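Local coordinates for protein hydrogenase 3 maturation protease (Escherichia coli, PDB 2E85) that cleaves a 32-residue peptide from the C terminus of the precursor of HycE, the large subunit of hydrogenase 3, during its maturation, at residues S14-D19 and D119-Y124; G43-N48 and T91-P96; L9-S14 and I63-D68; G74-I79 and I112-Q117; P23-K28 and E136-R141. The protein carries 1 engineered substitution. One frame throughout, in Å; residues are numbered along the deposited sequence.

Interaction 1 (S14-D19 and D119-Y124). With CA (calcium ion), chain F.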
# COMPACT_ATOMS: atom_id res chain seq x y z
N SER B 14 -0.85 -18.76 -9.20
CA SER B 14 -0.82 -19.90 -10.12
C SER B 14 -2.13 -20.67 -10.06
O SER B 14 -2.42 -21.48 -10.95
CB SER B 14 0.29 -20.91 -9.83
OG SER B 14 1.60 -20.36 -9.92
N MET B 15 -2.90 -20.44 -8.99
CA MET B 15 -4.21 -21.08 -8.85
C MET B 15 -5.33 -20.26 -9.50
O MET B 15 -6.51 -20.53 -9.27
CB MET B 15 -4.51 -21.39 -7.37
CG MET B 15 -3.57 -22.43 -6.74
SD MET B 15 -3.58 -24.04 -7.59
CE MET B 15 -1.99 -24.04 -8.41
N MET B 16 -4.96 -19.27 -10.32
CA MET B 16 -5.96 -18.41 -10.96
C MET B 16 -5.78 -18.31 -12.49
O MET B 16 -5.92 -17.22 -13.08
CB MET B 16 -6.04 -17.05 -10.27
CG MET B 16 -6.64 -17.08 -8.85
SD MET B 16 -8.44 -17.48 -8.77
CE MET B 16 -9.14 -15.98 -9.31
N GLY B 17 -5.46 -19.45 -13.11
CA GLY B 17 -5.36 -19.53 -14.58
C GLY B 17 -4.28 -18.61 -15.13
O GLY B 17 -3.11 -18.70 -14.73
N ASP B 18 -4.66 -17.76 -16.09
CA ASP B 18 -3.68 -16.87 -16.71
C ASP B 18 -3.08 -15.86 -15.72
O ASP B 18 -2.03 -15.29 -16.02
CB ASP B 18 -4.27 -16.15 -17.93
CG ASP B 18 -4.43 -17.06 -19.14
OD1 ASP B 18 -3.71 -18.08 -19.22
OD2 ASP B 18 -5.31 -16.74 -20.01
N ASP B 19 -3.73 -15.64 -14.57
CA ASP B 19 -3.09 -14.83 -13.51
C ASP B 19 -1.78 -15.44 -13.00
O ASP B 19 -1.04 -14.78 -12.23
CB ASP B 19 -4.03 -14.59 -12.33
CG ASP B 19 -3.54 -13.44 -11.47
OD1 ASP B 19 -3.20 -12.40 -12.08
OD2 ASP B 19 -3.43 -13.58 -10.24
N ASP B 119 -6.27 -14.10 -20.59
CA ASP B 119 -7.52 -14.47 -21.21
C ASP B 119 -8.49 -14.95 -20.18
O ASP B 119 -9.57 -14.36 -19.99
CB ASP B 119 -7.35 -15.54 -22.27
CG ASP B 119 -8.60 -15.65 -23.18
OD1 ASP B 119 -9.52 -14.82 -22.92
OD2 ASP B 119 -8.64 -16.54 -24.06
N ILE B 120 -8.13 -16.05 -19.53
CA ILE B 120 -9.04 -16.65 -18.54
C ILE B 120 -8.40 -16.55 -17.17
O ILE B 120 -7.23 -16.89 -16.96
CB ILE B 120 -9.45 -18.12 -18.90
CG1 ILE B 120 -8.22 -19.07 -18.84
CG2 ILE B 120 -10.25 -18.16 -20.27
CD1 ILE B 120 -7.82 -19.55 -17.49
N VAL B 121 -9.20 -16.10 -16.21
CA VAL B 121 -8.75 -15.96 -14.82
C VAL B 121 -9.82 -16.51 -13.94
O VAL B 121 -10.93 -15.98 -13.90
CB VAL B 121 -8.46 -14.48 -14.45
CG1 VAL B 121 -8.10 -14.33 -12.95
CG2 VAL B 121 -7.33 -13.88 -15.35
N GLY B 122 -9.49 -17.56 -13.21
CA GLY B 122 -10.45 -18.25 -12.37
C GLY B 122 -9.77 -19.39 -11.64
O GLY B 122 -8.74 -19.90 -12.07
N PHE B 123 -10.40 -19.78 -10.53
CA PHE B 123 -9.82 -20.76 -9.63
C PHE B 123 -9.59 -22.11 -10.30
O PHE B 123 -10.54 -22.74 -10.81
CB PHE B 123 -10.67 -20.91 -8.38
CG PHE B 123 -10.08 -21.83 -7.36
CD1 PHE B 123 -8.93 -21.45 -6.65
CD2 PHE B 123 -10.64 -23.08 -7.12
CE1 PHE B 123 -8.36 -22.30 -5.72
CE2 PHE B 123 -10.08 -23.94 -6.18
CZ PHE B 123 -8.94 -23.54 -5.47
N TYR B 124 -8.33 -22.55 -10.28
CA TYR B 124 -7.93 -23.84 -10.87
C TYR B 124 -8.04 -23.92 -12.41
O TYR B 124 -7.97 -25.02 -12.98
CB TYR B 124 -8.72 -24.99 -10.23
CG TYR B 124 -8.02 -25.80 -9.15
CD1 TYR B 124 -7.65 -25.24 -7.94
CD2 TYR B 124 -7.78 -27.17 -9.34
CE1 TYR B 124 -7.04 -26.00 -6.94
CE2 TYR B 124 -7.17 -27.94 -8.36
CZ TYR B 124 -6.81 -27.35 -7.17
OH TYR B 124 -6.21 -28.13 -6.19
CA CA F . -2.37 -10.26 -11.67
O HOH W 1 -2.93 -8.02 -10.95
O HOH W 2 -2.14 -9.53 -9.35
O HOH W 3 -4.60 -9.93 -11.72
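The loop that delivers Asp19 to a calcium ion, at a position assigned by similarity to nickel binding, is tied here to the loop of residues 119-124. The carboxylate of Asp18 makes two of the four hydrogen bonds across the gap. Its CG stands beside the backbone N, anti to the carbonyl carbon (chi1 -73°), so that OD2 grips two successive amides. Asp119 N reaches Asp18 OD2 on the anti lone pair at 2.9 Å, while Ile120 N comes to the same oxygen from above the carboxylate plane. Asp18 N answers by donating to Ile120 O at 2.8 Å, nearly along the C=O axis. The other carboxylate oxygen, OD1, accepts from Thr128 N, so both are satisfied. Gly17 is a tight point: its phi is positive, and a beta carbon would collide with CD1 of Ile120, which already lies 3.8 Å from Gly17 CA. At the far end Tyr124 N donates to Met15 O at 2.9 Å, from above the carbonyl plane. Met15 SD runs alongside Tyr124 in a Met-aromatic contact, 4.6 Å from the ring centroid and oblique to it. The bent chain of Met16 sets SD 3.5 Å from Phe123 N and CE against Val121 CG1. Asp19, with CG anti to its backbone N, turns OD1 onto the calcium at 2.3 Å; Asp65, Ala66 and three waters complete the site. The first loop leads from strand 6-11 into helix 21-31, and the second from strand 111-116 towards helix 129-141, so the contact lies at the surface beyond the C-terminal ends of these two parallel strands.

Interaction 2 (G43-N48 and T91-P96). With CA (calcium ion), chain E.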
# COMPACT_ATOMS: atom_id res chain seq x y z
N GLY B 43 3.72 -13.65 -5.44
CA GLY B 43 2.37 -14.13 -5.18
C GLY B 43 1.30 -13.06 -5.44
O GLY B 43 1.49 -12.15 -6.25
N SER B 44 0.20 -13.20 -4.71
CA SER B 44 -1.02 -12.46 -4.95
C SER B 44 -0.95 -10.95 -4.72
O SER B 44 -1.63 -10.20 -5.43
CB SER B 44 -2.15 -13.03 -4.08
OG SER B 44 -2.40 -14.36 -4.46
N ALA B 45 -0.18 -10.54 -3.72
CA ALA B 45 -0.15 -9.14 -3.28
C ALA B 45 1.27 -8.65 -3.27
O ALA B 45 2.12 -9.31 -2.69
CB ALA B 45 -0.70 -9.02 -1.87
N PRO B 46 1.54 -7.49 -3.90
CA PRO B 46 2.87 -6.89 -3.80
C PRO B 46 3.17 -6.19 -2.45
O PRO B 46 4.35 -5.97 -2.13
CB PRO B 46 2.88 -5.87 -4.95
CG PRO B 46 1.42 -5.46 -5.05
CD PRO B 46 0.66 -6.74 -4.83
N GLU B 47 2.13 -5.83 -1.69
CA GLU B 47 2.32 -5.07 -0.43
C GLU B 47 3.37 -5.64 0.50
O GLU B 47 4.20 -4.90 1.03
CB GLU B 47 1.02 -4.86 0.35
CG GLU B 47 0.12 -3.84 -0.28
CD GLU B 47 -0.89 -4.47 -1.21
OE1 GLU B 47 -0.54 -5.45 -1.95
OE2 GLU B 47 -2.02 -3.94 -1.22
N ASN B 48 3.33 -6.96 0.69
CA ASN B 48 4.22 -7.59 1.66
C ASN B 48 5.60 -7.94 1.07
O ASN B 48 6.43 -8.59 1.72
CB ASN B 48 3.55 -8.83 2.26
CG ASN B 48 3.42 -9.97 1.28
OD1 ASN B 48 3.34 -9.76 0.07
ND2 ASN B 48 3.41 -11.21 1.79
N THR B 91 -4.39 -3.25 -6.09
CA THR B 91 -3.90 -4.54 -5.62
C THR B 91 -5.09 -5.37 -5.15
O THR B 91 -6.22 -4.86 -5.09
CB THR B 91 -2.90 -4.38 -4.44
OG1 THR B 91 -3.60 -3.94 -3.28
CG2 THR B 91 -1.80 -3.36 -4.78
N THR B 92 -4.83 -6.62 -4.79
CA THR B 92 -5.87 -7.51 -4.26
C THR B 92 -6.49 -6.96 -2.96
O THR B 92 -7.59 -7.37 -2.56
CB THR B 92 -5.36 -8.96 -4.07
OG1 THR B 92 -6.47 -9.82 -3.73
CG2 THR B 92 -4.31 -9.03 -2.97
N HIS B 93 -5.80 -6.01 -2.33
CA HIS B 93 -6.27 -5.43 -1.05
C HIS B 93 -6.94 -4.09 -1.26
O HIS B 93 -7.20 -3.34 -0.30
CB HIS B 93 -5.10 -5.31 -0.05
CG HIS B 93 -4.47 -6.63 0.27
ND1 HIS B 93 -5.18 -7.68 0.79
CD2 HIS B 93 -3.19 -7.06 0.14
CE1 HIS B 93 -4.38 -8.72 0.96
NE2 HIS B 93 -3.16 -8.37 0.57
N ASN B 94 -7.19 -3.78 -2.53
CA ASN B 94 -7.74 -2.49 -2.94
C ASN B 94 -6.89 -1.28 -2.57
O ASN B 94 -7.41 -0.19 -2.36
CB ASN B 94 -9.19 -2.31 -2.51
CG ASN B 94 -10.16 -3.06 -3.43
OD1 ASN B 94 -11.12 -3.66 -2.99
ND2 ASN B 94 -9.89 -3.01 -4.72
N MET B 95 -5.58 -1.47 -2.52
CA MET B 95 -4.64 -0.36 -2.48
C MET B 95 -4.39 0.11 -3.92
O MET B 95 -4.16 -0.72 -4.81
CB MET B 95 -3.35 -0.79 -1.75
CG MET B 95 -2.03 -0.53 -2.36
SD MET B 95 -0.88 -0.12 -1.01
CE MET B 95 -1.87 1.36 -0.60
N PRO B 96 -4.45 1.43 -4.16
CA PRO B 96 -4.12 1.87 -5.52
C PRO B 96 -2.66 1.57 -5.88
O PRO B 96 -1.73 1.92 -5.16
CB PRO B 96 -4.40 3.38 -5.50
CG PRO B 96 -4.50 3.76 -4.07
CD PRO B 96 -4.84 2.55 -3.28
CA CA E . 3.56 -10.85 -1.88
O HOH W 4 -2.38 -7.57 -5.94
O HOH W 5 1.41 -12.00 -1.51
O HOH W 6 4.32 -12.88 -0.64
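Glu47 gives up the most surface here, with Thr91 and Thr92 next, and the first two meet tip to tip. Thr91 OG1 donates to Glu47 OE2 at 2.6 Å, on the syn lone pair. The hydroxyl sits between its own backbone N and carbonyl carbon (chi1 70°), where it also accepts from His93 N, closing an ST turn, and from Met95 N at 3.3 Å. An alanine here would remove this shared hydroxyl and would probably loosen both the turn and the hold on Glu47. Glu47 OE1 is buried without a polar partner, which may raise the carboxylate's pKa. His93, a nickel ligand by similarity, presents its ring edge to Glu47 CD, the two planes 66° apart; Thr92 CG2 lies over the centre of one face. That methyl also touches Ala45 CB at 3.8 Å, and a water links Ser44 O to Thr92 N. The 43-48 loop also binds a calcium through Ala45 O and Asn48 OD1, with Gly42 and Asp49. His93 stacks on His93 of the second subunit. One loop joins strand 38-43 to helix 50-56; the other leads into helix 97-108, whose Leu100 packs against Pro46, Thr91 and Met95.

Interaction 3 (L9-S14 and I63-D68). With CA (calcium ion), chain F.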
# COMPACT_ATOMS: atom_id res chain seq x y z
N LEU B 9 10.21 -8.39 -9.66
CA LEU B 9 9.09 -8.78 -8.76
C LEU B 9 8.04 -9.41 -9.64
O LEU B 9 7.53 -8.76 -10.55
CB LEU B 9 8.51 -7.57 -8.03
CG LEU B 9 7.22 -7.86 -7.22
CD1 LEU B 9 7.49 -8.85 -6.05
CD2 LEU B 9 6.55 -6.62 -6.69
N CYS B 10 7.74 -10.68 -9.38
CA CYS B 10 6.74 -11.39 -10.19
C CYS B 10 5.47 -11.47 -9.38
O CYS B 10 5.49 -12.07 -8.31
CB CYS B 10 7.16 -12.82 -10.49
SG CYS B 10 8.56 -12.92 -11.66
N VAL B 11 4.37 -10.93 -9.91
CA VAL B 11 3.09 -10.89 -9.21
C VAL B 11 2.07 -11.82 -9.87
O VAL B 11 2.00 -11.88 -11.08
CB VAL B 11 2.50 -9.40 -9.18
CG1 VAL B 11 1.12 -9.34 -8.53
CG2 VAL B 11 3.49 -8.43 -8.49
N GLY B 12 1.29 -12.54 -9.06
CA GLY B 12 0.24 -13.38 -9.59
C GLY B 12 -0.10 -14.57 -8.73
O GLY B 12 0.44 -14.75 -7.65
N ASN B 13 -1.01 -15.39 -9.23
CA ASN B 13 -1.52 -16.53 -8.45
C ASN B 13 -1.64 -17.70 -9.41
O ASN B 13 -2.43 -17.62 -10.35
CB ASN B 13 -2.86 -16.14 -7.84
CG ASN B 13 -3.42 -17.20 -6.88
OD1 ASN B 13 -3.00 -18.36 -6.88
ND2 ASN B 13 -4.37 -16.79 -6.05
N SER B 14 -0.85 -18.76 -9.20
CA SER B 14 -0.82 -19.90 -10.12
C SER B 14 -2.13 -20.67 -10.06
O SER B 14 -2.42 -21.48 -10.95
CB SER B 14 0.29 -20.91 -9.83
OG SER B 14 1.60 -20.36 -9.92
N ILE B 63 8.63 -5.09 -12.64
CA ILE B 63 7.47 -5.78 -12.06
C ILE B 63 6.71 -6.38 -13.20
O ILE B 63 6.42 -5.68 -14.18
CB ILE B 63 6.56 -4.77 -11.33
CG1 ILE B 63 7.35 -4.08 -10.22
CG2 ILE B 63 5.32 -5.46 -10.75
CD1 ILE B 63 6.70 -2.81 -9.66
N VAL B 64 6.40 -7.68 -13.10
CA VAL B 64 5.68 -8.38 -14.15
C VAL B 64 4.40 -8.97 -13.55
O VAL B 64 4.45 -9.69 -12.55
CB VAL B 64 6.52 -9.54 -14.75
CG1 VAL B 64 5.65 -10.47 -15.64
CG2 VAL B 64 7.79 -8.99 -15.48
N ASP B 65 3.26 -8.67 -14.18
CA ASP B 65 1.97 -9.07 -13.64
C ASP B 65 0.99 -9.27 -14.78
O ASP B 65 0.96 -8.46 -15.71
CB ASP B 65 1.46 -7.96 -12.71
CG ASP B 65 0.22 -8.38 -11.90
OD1 ASP B 65 -0.19 -9.54 -11.93
OD2 ASP B 65 -0.33 -7.52 -11.17
N ALA B 66 0.18 -10.32 -14.73
CA ALA B 66 -0.93 -10.46 -15.62
C ALA B 66 -1.94 -9.34 -15.24
O ALA B 66 -2.30 -9.20 -14.06
CB ALA B 66 -1.58 -11.83 -15.43
N THR B 67 -2.40 -8.58 -16.23
CA THR B 67 -3.17 -7.37 -15.99
C THR B 67 -4.17 -7.21 -17.14
O THR B 67 -3.75 -7.24 -18.28
CB THR B 67 -2.21 -6.14 -16.04
OG1 THR B 67 -1.21 -6.23 -15.01
CG2 THR B 67 -2.94 -4.84 -15.92
N ASP B 68 -5.45 -7.00 -16.85
CA ASP B 68 -6.40 -6.77 -17.95
C ASP B 68 -6.17 -5.34 -18.47
O ASP B 68 -6.27 -4.36 -17.70
CB ASP B 68 -7.86 -7.00 -17.53
CG ASP B 68 -8.87 -6.76 -18.68
OD1 ASP B 68 -8.52 -6.95 -19.87
OD2 ASP B 68 -10.03 -6.40 -18.38
CA CA F . -2.37 -10.26 -11.67
O HOH W 7 0.78 -12.75 -12.99
O HOH W 1 -2.93 -8.02 -10.95
O HOH W 2 -2.14 -9.53 -9.35
O HOH W 3 -4.60 -9.93 -11.72
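Two parallel strands stay in register from Leu9-Ile63 to Val11-Asp65, but the direct hydrogen bonding stops at Val11 N, next to a metal site. In the tight part Val64 N donates to Leu9 O at 3.0 Å, and Val11 N to Val64 O at 2.9 Å, both nearly along the C=O axis. On the face carrying Leu9 and Ile63, Val11 CG2 lies alongside Ile63 CG2, 4.2 Å away and pointing the same way. Beyond this lies the loose side, where water and metal take over: one water donates to Val11 O and accepts from Ala66 N. Here the partly exposed Asp65, its CG anti to the backbone N (chi1 -170°), crosses Val11 obliquely, OD2 resting 3.5 Å from Val11 CG1. Its other oxygen, OD1, binds the calcium at 2.3 Å, beside Ala66 O and Asp19. A metal-bound water donates to Asp65 OD2 at 2.7 Å and a second at long range, which, with OD1 on the metal, probably limits the carboxylate's rotation. Asp65 and Asp19 are nickel ligands by similarity. Strands 38-43 and 111-116 flank the pair, helix 21-31 covers Cys10 and Val64, and Phe113 of strand 111-116 lies against Ile63 and Asp65.

Interaction 4 (G74-I79 and I112-Q117)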
# COMPACT_ATOMS: atom_id res chain seq x y z
N GLY B 74 -2.20 -12.38 -24.25
CA GLY B 74 -0.77 -12.57 -24.47
C GLY B 74 -0.03 -11.31 -24.90
O GLY B 74 1.21 -11.30 -24.94
N GLU B 75 -0.78 -10.24 -25.22
CA GLU B 75 -0.12 -8.96 -25.51
C GLU B 75 0.64 -8.50 -24.25
O GLU B 75 0.15 -8.65 -23.10
CB GLU B 75 -1.11 -7.89 -25.98
CG GLU B 75 -1.72 -8.14 -27.36
CD GLU B 75 -0.68 -8.16 -28.48
OE1 GLU B 75 0.23 -7.30 -28.48
OE2 GLU B 75 -0.78 -9.03 -29.37
N ILE B 76 1.81 -7.90 -24.48
CA ILE B 76 2.71 -7.44 -23.42
C ILE B 76 2.86 -5.94 -23.59
O ILE B 76 3.16 -5.48 -24.70
CB ILE B 76 4.13 -8.05 -23.62
CG1 ILE B 76 4.08 -9.55 -23.40
CG2 ILE B 76 5.14 -7.51 -22.58
CD1 ILE B 76 5.25 -10.33 -24.01
N ARG B 77 2.68 -5.16 -22.51
CA ARG B 77 2.91 -3.70 -22.59
C ARG B 77 3.54 -3.19 -21.32
O ARG B 77 3.33 -3.75 -20.26
CB ARG B 77 1.62 -2.91 -22.80
CG ARG B 77 0.79 -3.26 -24.03
CD ARG B 77 1.39 -2.67 -25.30
NE ARG B 77 0.50 -2.86 -26.44
CZ ARG B 77 0.38 -3.99 -27.15
NH1 ARG B 77 1.07 -5.09 -26.85
NH2 ARG B 77 -0.46 -4.02 -28.19
N ILE B 78 4.33 -2.11 -21.45
CA ILE B 78 4.77 -1.37 -20.30
C ILE B 78 3.72 -0.31 -19.99
O ILE B 78 3.29 0.43 -20.89
CB ILE B 78 6.07 -0.62 -20.59
CG1 ILE B 78 7.17 -1.57 -21.15
CG2 ILE B 78 6.47 0.23 -19.38
CD1 ILE B 78 7.08 -1.69 -22.59
N ILE B 79 3.32 -0.25 -18.72
CA ILE B 79 2.32 0.72 -18.29
C ILE B 79 2.98 1.87 -17.55
O ILE B 79 3.65 1.69 -16.51
CB ILE B 79 1.23 0.14 -17.41
CG1 ILE B 79 0.70 -1.17 -18.00
CG2 ILE B 79 0.11 1.20 -17.21
CD1 ILE B 79 0.59 -1.31 -19.49
N ILE B 112 9.97 -0.32 -13.68
CA ILE B 112 9.29 -0.63 -14.94
C ILE B 112 8.15 -1.55 -14.57
O ILE B 112 8.39 -2.57 -13.94
CB ILE B 112 10.28 -1.38 -15.91
CG1 ILE B 112 11.54 -0.54 -16.13
CG2 ILE B 112 9.68 -1.68 -17.30
CD1 ILE B 112 12.76 -1.32 -16.64
N PHE B 113 6.92 -1.22 -14.99
CA PHE B 113 5.78 -2.11 -14.75
C PHE B 113 5.38 -2.71 -16.06
O PHE B 113 4.94 -1.97 -16.97
CB PHE B 113 4.58 -1.34 -14.19
CG PHE B 113 3.45 -2.25 -13.84
CD1 PHE B 113 3.39 -2.81 -12.58
CD2 PHE B 113 2.51 -2.64 -14.82
CE1 PHE B 113 2.39 -3.71 -12.26
CE2 PHE B 113 1.49 -3.54 -14.50
CZ PHE B 113 1.44 -4.07 -13.22
N LEU B 114 5.48 -4.03 -16.16
CA LEU B 114 5.12 -4.78 -17.34
C LEU B 114 3.87 -5.66 -17.16
O LEU B 114 3.81 -6.52 -16.27
CB LEU B 114 6.29 -5.66 -17.76
CG LEU B 114 6.17 -6.46 -19.06
CD1 LEU B 114 7.54 -6.77 -19.62
CD2 LEU B 114 5.37 -7.77 -18.90
N GLY B 115 2.87 -5.42 -18.00
CA GLY B 115 1.60 -6.14 -17.95
C GLY B 115 1.56 -7.15 -19.07
O GLY B 115 2.07 -6.90 -20.19
N ILE B 116 0.95 -8.28 -18.79
CA ILE B 116 0.68 -9.30 -19.79
C ILE B 116 -0.82 -9.50 -19.75
O ILE B 116 -1.38 -9.77 -18.65
CB ILE B 116 1.31 -10.66 -19.42
CG1 ILE B 116 2.82 -10.56 -19.39
CG2 ILE B 116 0.82 -11.78 -20.36
CD1 ILE B 116 3.53 -11.72 -18.70
N GLN B 117 -1.46 -9.45 -20.92
CA GLN B 117 -2.91 -9.63 -21.00
C GLN B 117 -3.34 -11.07 -20.77
O GLN B 117 -3.00 -11.94 -21.55
CB GLN B 117 -3.42 -9.18 -22.36
CG GLN B 117 -4.93 -9.40 -22.52
CD GLN B 117 -5.71 -8.42 -21.77
OE1 GLN B 117 -5.47 -7.22 -21.88
NE2 GLN B 117 -6.69 -8.89 -21.01
O HOH W 8 6.45 1.46 -16.01
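Leu114 holds CG anti to its backbone N (chi1 -175°), and Ile76 does the same with CG2, so the two branches cross obliquely over the sheet, CG2 of Ile76 3.7 Å from Leu114 CD2. They join the antiparallel pair of a mixed, otherwise parallel alpha/beta sheet: strand 76-78 runs against strand 111-116, the short segments 156° apart. Ile76 pairs with Ile116 and Ile78 with Leu114 as non-hydrogen-bonded pairs, and these four side chains share one face. Replacing Leu114 by an alanine would remove both methyls that meet Ile76 and would probably weaken the packing of strand 76-78 against helix 129-141, whose Val138 touches Ile76. Between these pairs Arg77 and Gly115 form a hydrogen-bonded pair: Gly115 N donates to Arg77 O at 2.8 Å, nearly along the C=O axis, and Arg77 N to Gly115 O. Beside Phe113, Ile79 lays CG1 at the ring edge, 3.9 Å from Phe113 CD2. Gln117 turns its amide away, where OE1 accepts from Met69 N and Leu71 N and NE2 donates to Asp68 OD1. Arg77 folds back along its own strand, its NH1 in a salt bridge with Glu75 OE1 at 2.9 Å, on the anti lone pair and in the guanidinium plane. The same NH1 also donates to Ile76 O, 3.0 Å away and from above that carbonyl's plane.

Interaction 5 (P23-K28 and E136-R141)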
# COMPACT_ATOMS: atom_id res chain seq x y z
N PRO B 23 4.08 -15.94 -11.42
CA PRO B 23 4.69 -17.18 -10.88
C PRO B 23 5.36 -18.06 -11.92
O PRO B 23 6.43 -18.60 -11.65
CB PRO B 23 3.50 -17.89 -10.22
CG PRO B 23 2.57 -16.74 -9.84
CD PRO B 23 2.74 -15.68 -10.86
N LEU B 24 4.81 -18.14 -13.13
CA LEU B 24 5.46 -18.92 -14.19
C LEU B 24 6.84 -18.33 -14.55
O LEU B 24 7.83 -19.07 -14.68
CB LEU B 24 4.57 -19.09 -15.45
CG LEU B 24 5.25 -19.91 -16.54
CD1 LEU B 24 5.51 -21.37 -16.09
CD2 LEU B 24 4.45 -19.88 -17.85
N LEU B 25 6.90 -17.02 -14.71
CA LEU B 25 8.18 -16.37 -14.95
C LEU B 25 9.21 -16.67 -13.86
O LEU B 25 10.39 -16.95 -14.17
CB LEU B 25 8.02 -14.85 -15.12
CG LEU B 25 9.30 -14.11 -15.54
CD1 LEU B 25 9.87 -14.76 -16.82
CD2 LEU B 25 9.06 -12.63 -15.75
N ALA B 26 8.77 -16.58 -12.61
CA ALA B 26 9.63 -16.88 -11.46
C ALA B 26 10.12 -18.34 -11.53
O ALA B 26 11.28 -18.60 -11.27
CB ALA B 26 8.88 -16.60 -10.17
N GLU B 27 9.25 -19.26 -11.92
CA GLU B 27 9.65 -20.66 -12.09
C GLU B 27 10.74 -20.84 -13.16
O GLU B 27 11.72 -21.60 -12.95
CB GLU B 27 8.44 -21.52 -12.42
CG GLU B 27 8.85 -22.98 -12.58
CD GLU B 27 7.72 -23.95 -12.41
OE1 GLU B 27 7.94 -25.15 -12.75
OE2 GLU B 27 6.63 -23.55 -11.96
N LYS B 28 10.56 -20.17 -14.30
CA LYS B 28 11.52 -20.24 -15.39
C LYS B 28 12.88 -19.71 -14.96
O LYS B 28 13.90 -20.31 -15.24
CB LYS B 28 11.03 -19.45 -16.60
CG LYS B 28 9.85 -20.10 -17.30
CD LYS B 28 9.47 -19.23 -18.50
CE LYS B 28 8.37 -19.84 -19.33
NZ LYS B 28 8.83 -20.94 -20.18
N GLU B 136 7.36 -16.70 -21.88
CA GLU B 136 8.63 -16.99 -22.60
C GLU B 136 9.26 -15.75 -23.26
O GLU B 136 10.48 -15.56 -23.20
CB GLU B 136 8.38 -18.11 -23.61
CG GLU B 136 9.64 -18.66 -24.28
CD GLU B 136 10.65 -19.35 -23.34
OE1 GLU B 136 10.32 -19.79 -22.21
OE2 GLU B 136 11.81 -19.48 -23.78
N THR B 137 8.43 -14.91 -23.90
CA THR B 137 8.95 -13.72 -24.56
C THR B 137 9.66 -12.79 -23.56
O THR B 137 10.77 -12.33 -23.80
CB THR B 137 7.83 -12.97 -25.34
OG1 THR B 137 7.29 -13.85 -26.33
CG2 THR B 137 8.39 -11.73 -26.03
N VAL B 138 9.03 -12.56 -22.42
CA VAL B 138 9.58 -11.68 -21.41
C VAL B 138 10.86 -12.32 -20.84
O VAL B 138 11.87 -11.66 -20.66
CB VAL B 138 8.53 -11.36 -20.30
CG1 VAL B 138 9.15 -10.56 -19.20
CG2 VAL B 138 7.35 -10.56 -20.89
N TYR B 139 10.81 -13.62 -20.62
CA TYR B 139 11.93 -14.35 -20.03
C TYR B 139 13.17 -14.22 -20.91
O TYR B 139 14.25 -14.00 -20.40
CB TYR B 139 11.55 -15.82 -19.83
CG TYR B 139 12.69 -16.75 -19.50
CD1 TYR B 139 13.25 -16.78 -18.21
CD2 TYR B 139 13.19 -17.61 -20.48
CE1 TYR B 139 14.29 -17.64 -17.91
CE2 TYR B 139 14.23 -18.45 -20.21
CZ TYR B 139 14.77 -18.47 -18.92
OH TYR B 139 15.81 -19.32 -18.62
N GLN B 140 12.97 -14.30 -22.22
CA GLN B 140 14.06 -14.23 -23.18
C GLN B 140 14.60 -12.81 -23.34
O GLN B 140 15.64 -12.62 -23.97
CB GLN B 140 13.61 -14.80 -24.52
CG GLN B 140 13.39 -16.30 -24.42
CD GLN B 140 14.67 -17.15 -24.25
OE1 GLN B 140 15.79 -16.65 -24.38
NE2 GLN B 140 14.48 -18.44 -24.00
N ARG B 141 13.91 -11.83 -22.78
CA ARG B 141 14.45 -10.48 -22.86
C ARG B 141 15.16 -10.07 -21.60
O ARG B 141 15.76 -9.01 -21.55
CB ARG B 141 13.38 -9.46 -23.26
CG ARG B 141 12.89 -9.82 -24.65
CD ARG B 141 12.64 -8.69 -25.57
NE ARG B 141 11.71 -9.20 -26.56
CZ ARG B 141 10.74 -8.48 -27.09
NH1 ARG B 141 10.64 -7.19 -26.76
NH2 ARG B 141 9.90 -9.04 -27.97
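Lys28 carries the largest share of the contact, using both its stem and its tip. Its CB sits over one face of the Tyr139 ring in a CH-pi contact, 4.2 Å from the centroid. The chain then runs extended to a bend at chi4 (-76°), which turns NZ to Glu136 OE1 in a salt bridge of 2.8 Å, met nearly along the C-O axis. Leu25, one turn earlier, puts CD1 at the edge of the same ring, 3.6 Å from Tyr139 CB, while its CD2 touches Val138 CG1 at 4.0 Å, the two side chains crossing at about a right angle. Helices 21-31 and 129-141 thus lie side by side on one face of the alpha/beta sheet, their short segments 10.0 Å apart and crossing at -44°. Behind this first shell, Glu136 is bent at chi2, and its OE2 accepts a straight bond from Gln140 NE2 one turn on, at 2.9 Å, a second grip that probably steadies the carboxylate while OE1 meets the lysine. Tyr139, with CG anti to its backbone N (chi1 168°), is anchored at the far end of the ring by OH, which is hydrogen-bonded to Ala32 O. Toward the sheet, Leu25 reaches Leu8 and Cys10 on strand 6-11, and Val138 packs on Ile76 of strand 76-78.

How the interactions relate
From the N terminus, strand 6-11 enters interaction 3, which closes the first loop at strand 60-66. Ser14, the last residue of segment 9-14, is shared with interaction 1; the two cross and bind one calcium. Helix 21-31 opens interaction 5, which crosses both and closes last, at helix 129-141. Interaction 2, from 43-48 to 91-96, is nested within interactions 1 and 5 but crosses 3 and 4. Interaction 4 opens after 3 closes and nests within 1 and 5; the backbone of Ile63 is probably hydrogen-bonded to Ile112 and Leu114, making one sheet of both. Interaction 5 joins two helices, interaction 1 two loops that follow strands, and interaction 2 one such loop to that before helix 97-108.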